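Local coordinates for protein putative adhesin (Komagataella phaffii, PDB 5FX8) that is the N-terminal part of a putative fungal cell-surface adhesin that may mediate cell-cell interaction through polar contacts with other proteins, at residues 122-130 with 138-146. Residues are numbered along the deposited sequence; the frame is centred on the assembly and turned at random.
Sequences ASPGQHTFD and YSPSVDLVA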
loop_
_atom_site.group_PDB
_atom_site.type_symbol
_atom_site.label_atom_id
_atom_site.label_comp_id
_atom_site.label_asym_id
_atom_site.label_seq_id
_atom_site.Cartn_x
_atom_site.Cartn_y
_atom_site.Cartn_z
ATOM N N ALA C 122 -46.820 25.612 23.557
ATOM C CA ALA C 122 -46.505 26.866 22.903
ATOM C C ALA C 122 -45.875 26.616 21.543
ATOM O O ALA C 122 -45.330 25.549 21.264
ATOM C CB ALA C 122 -45.568 27.702 23.756
ATOM N N SER C 123 -45.952 27.626 20.688
ATOM C CA SER C 123 -45.359 27.586 19.366
ATOM C C SER C 123 -44.699 28.925 19.101
ATOM O O SER C 123 -45.151 29.948 19.621
ATOM C CB SER C 123 -46.403 27.308 18.272
ATOM O OG SER C 123 -46.961 26.009 18.391
ATOM N N PRO C 124 -43.629 28.953 18.303
ATOM C CA PRO C 124 -43.016 30.240 17.967
ATOM C C PRO C 124 -43.983 31.020 17.107
ATOM O O PRO C 124 -44.784 30.381 16.441
ATOM C CB PRO C 124 -41.760 29.852 17.177
ATOM C CG PRO C 124 -41.578 28.392 17.400
ATOM C CD PRO C 124 -42.933 27.827 17.664
ATOM N N GLY C 125 -43.938 32.344 17.110
ATOM C CA GLY C 125 -43.021 33.105 17.926
ATOM C C GLY C 125 -43.740 34.156 18.755
ATOM O O GLY C 125 -43.825 34.020 19.977
ATOM N N GLN C 126 -44.276 35.175 18.081
ATOM C CA GLN C 126 -44.837 36.332 18.757
ATOM C C GLN C 126 -45.983 35.946 19.676
ATOM O O GLN C 126 -46.911 35.241 19.275
ATOM C CB GLN C 126 -45.319 37.350 17.741
ATOM C CG GLN C 126 -46.360 38.281 18.288
ATOM C CD GLN C 126 -46.143 39.696 17.840
ATOM O OE1 GLN C 126 -45.073 40.033 17.351
ATOM N NE2 GLN C 126 -47.153 40.540 18.013
ATOM N N HIS C 127 -45.908 36.426 20.919
ATOM C CA HIS C 127 -46.919 36.210 21.942
ATOM C C HIS C 127 -47.127 37.513 22.681
ATOM O O HIS C 127 -46.152 38.167 23.054
ATOM C CB HIS C 127 -46.477 35.136 22.916
ATOM C CG HIS C 127 -47.461 34.864 23.999
ATOM N ND1 HIS C 127 -48.592 34.106 23.798
ATOM C CD2 HIS C 127 -47.477 35.230 25.301
ATOM C CE1 HIS C 127 -49.263 34.013 24.929
ATOM N NE2 HIS C 127 -48.610 34.690 25.858
ATOM N N THR C 128 -48.379 37.901 22.887
ATOM C CA THR C 128 -48.690 39.111 23.634
ATOM C C THR C 128 -49.251 38.736 24.992
ATOM O O THR C 128 -49.991 37.759 25.117
ATOM C CB THR C 128 -49.702 39.981 22.912
ATOM O OG1 THR C 128 -51.006 39.450 23.165
ATOM C CG2 THR C 128 -49.425 39.999 21.424
ATOM N N PHE C 129 -48.882 39.506 26.006
ATOM C CA PHE C 129 -49.355 39.289 27.367
ATOM C C PHE C 129 -50.364 40.372 27.682
ATOM O O PHE C 129 -50.091 41.550 27.457
ATOM C CB PHE C 129 -48.218 39.354 28.388
ATOM C CG PHE C 129 -47.062 38.455 28.106
ATOM C CD1 PHE C 129 -47.091 37.134 28.495
ATOM C CD2 PHE C 129 -45.927 38.945 27.512
ATOM C CE1 PHE C 129 -46.030 36.328 28.272
ATOM C CE2 PHE C 129 -44.866 38.138 27.288
ATOM C CZ PHE C 129 -44.914 36.831 27.669
ATOM N N ASP C 130 -51.522 39.982 28.189
ATOM C CA ASP C 130 -52.590 40.928 28.493
ATOM C C ASP C 130 -52.616 41.220 29.992
ATOM O O ASP C 130 -52.949 40.347 30.795
ATOM C CB ASP C 130 -53.935 40.382 28.023
ATOM C CG ASP C 130 -54.036 40.304 26.527
ATOM O OD1 ASP C 130 -53.338 41.081 25.851
ATOM O OD2 ASP C 130 -54.810 39.462 26.025
ATOM N N TYR C 138 -53.069 46.596 28.937
ATOM C CA TYR C 138 -51.723 46.706 28.401
ATOM C C TYR C 138 -51.324 45.373 27.788
ATOM O O TYR C 138 -51.453 44.328 28.429
ATOM C CB TYR C 138 -50.735 47.095 29.490
ATOM C CG TYR C 138 -50.921 48.453 30.065
ATOM C CD1 TYR C 138 -51.769 48.662 31.136
ATOM C CD2 TYR C 138 -50.223 49.531 29.562
ATOM C CE1 TYR C 138 -51.923 49.909 31.679
ATOM C CE2 TYR C 138 -50.365 50.773 30.094
ATOM C CZ TYR C 138 -51.211 50.960 31.149
ATOM O OH TYR C 138 -51.353 52.216 31.678
ATOM N N SER C 139 -50.823 45.409 26.558
ATOM C CA SER C 139 -50.513 44.194 25.805
ATOM C C SER C 139 -49.126 44.241 25.187
ATOM O O SER C 139 -48.988 44.254 23.960
ATOM C CB SER C 139 -51.552 43.961 24.718
ATOM O OG SER C 139 -52.777 43.658 25.318
ATOM N N PRO C 140 -48.076 44.221 26.005
ATOM C CA PRO C 140 -46.726 44.084 25.455
ATOM C C PRO C 140 -46.556 42.760 24.736
ATOM O O PRO C 140 -47.248 41.774 24.997
ATOM C CB PRO C 140 -45.832 44.150 26.690
ATOM C CG PRO C 140 -46.702 43.662 27.781
ATOM C CD PRO C 140 -48.063 44.199 27.476
ATOM N N SER C 141 -45.584 42.740 23.834
ATOM C CA SER C 141 -45.384 41.599 22.960
ATOM C C SER C 141 -43.951 41.099 23.036
ATOM O O SER C 141 -43.015 41.887 23.159
ATOM C CB SER C 141 -45.736 41.963 21.533
ATOM O OG SER C 141 -46.384 40.876 20.920
ATOM N N VAL C 142 -43.794 39.783 22.941
ATOM C CA VAL C 142 -42.495 39.123 22.961
ATOM C C VAL C 142 -42.472 38.003 21.920
ATOM O O VAL C 142 -43.450 37.268 21.761
ATOM C CB VAL C 142 -42.197 38.593 24.378
ATOM C CG1 VAL C 142 -41.293 37.391 24.332
ATOM C CG2 VAL C 142 -41.569 39.688 25.199
ATOM N N ASP C 143 -41.347 37.859 21.223
ATOM C CA ASP C 143 -41.164 36.800 20.233
ATOM C C ASP C 143 -40.536 35.565 20.876
ATOM O O ASP C 143 -39.393 35.619 21.338
ATOM C CB ASP C 143 -40.285 37.299 19.088
ATOM C CG ASP C 143 -40.382 36.428 17.851
ATOM O OD1 ASP C 143 -41.455 35.837 17.614
ATOM O OD2 ASP C 143 -39.390 36.359 17.099
ATOM N N LEU C 144 -41.271 34.450 20.884
ATOM C CA LEU C 144 -40.790 33.203 21.477
ATOM C C LEU C 144 -39.975 32.455 20.429
ATOM O O LEU C 144 -40.506 31.735 19.584
ATOM C CB LEU C 144 -41.944 32.367 22.011
ATOM C CG LEU C 144 -42.747 33.038 23.135
ATOM C CD1 LEU C 144 -43.822 32.123 23.650
ATOM C CD2 LEU C 144 -41.885 33.529 24.289
ATOM N N VAL C 145 -38.697 32.600 20.524
ATOM C CA VAL C 145 -37.749 32.173 19.519
ATOM C C VAL C 145 -37.199 30.793 19.869
ATOM O O VAL C 145 -37.159 30.380 21.038
ATOM C CB VAL C 145 -36.644 33.236 19.437
ATOM C CG1 VAL C 145 -35.583 32.974 20.490
ATOM C CG2 VAL C 145 -36.089 33.288 18.084
ATOM N N ALA C 146 -36.787 30.063 18.835
ATOM C CA ALA C 146 -36.147 28.766 19.005
ATOM C C ALA C 146 -34.681 28.937 19.360
ATOM O O ALA C 146 -34.085 29.999 19.182
ATOM C CB ALA C 146 -36.254 27.930 17.733
#
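The carbonyl oxygen of H127 accepts the backbone N-H of V142, H127 O to V142 N 2.9 Å, and a weak, longer bond from the hydroxyl of S141. H127 N in turn donates to V142 O, closing a hydrogen-bonded antiparallel pair flanked by the non-hydrogen-bonded pairs Q126–D143 and T128–S141. Farther along, F129 N donates to P140 O, and a side-chain hydrogen bond is added, S139 OG to D130 OD1 at 2.7 Å. That hydroxyl reaches the carboxylate on its anti side, 29° out of plane. At the other end, a cis peptide precedes G125, and L144 N donates a hydrogen bond to G125 O (2.7 Å) from above the carbonyl plane, 66° out of it.

F129 CE2 lies 4.0 Å from V142 CB; the two side chains cross obliquely. A chi1 of 180° at H127 carries CD2 over one face of the F129 ring, offset toward the rim, while NE2 is hydrogen-bonded to E53 OE2. On the opposite face of the hairpin, T128 CG2 lies beside the S141 hydroxyl.

The segments are paired arms of hairpin 126-132/137-144; 122-130 belongs to the first cohesin-like domain. Strand 137-144 is central, between antiparallel 126-132 and parallel 18-19, while F129 and P140 pack on V9 of strand 4-11.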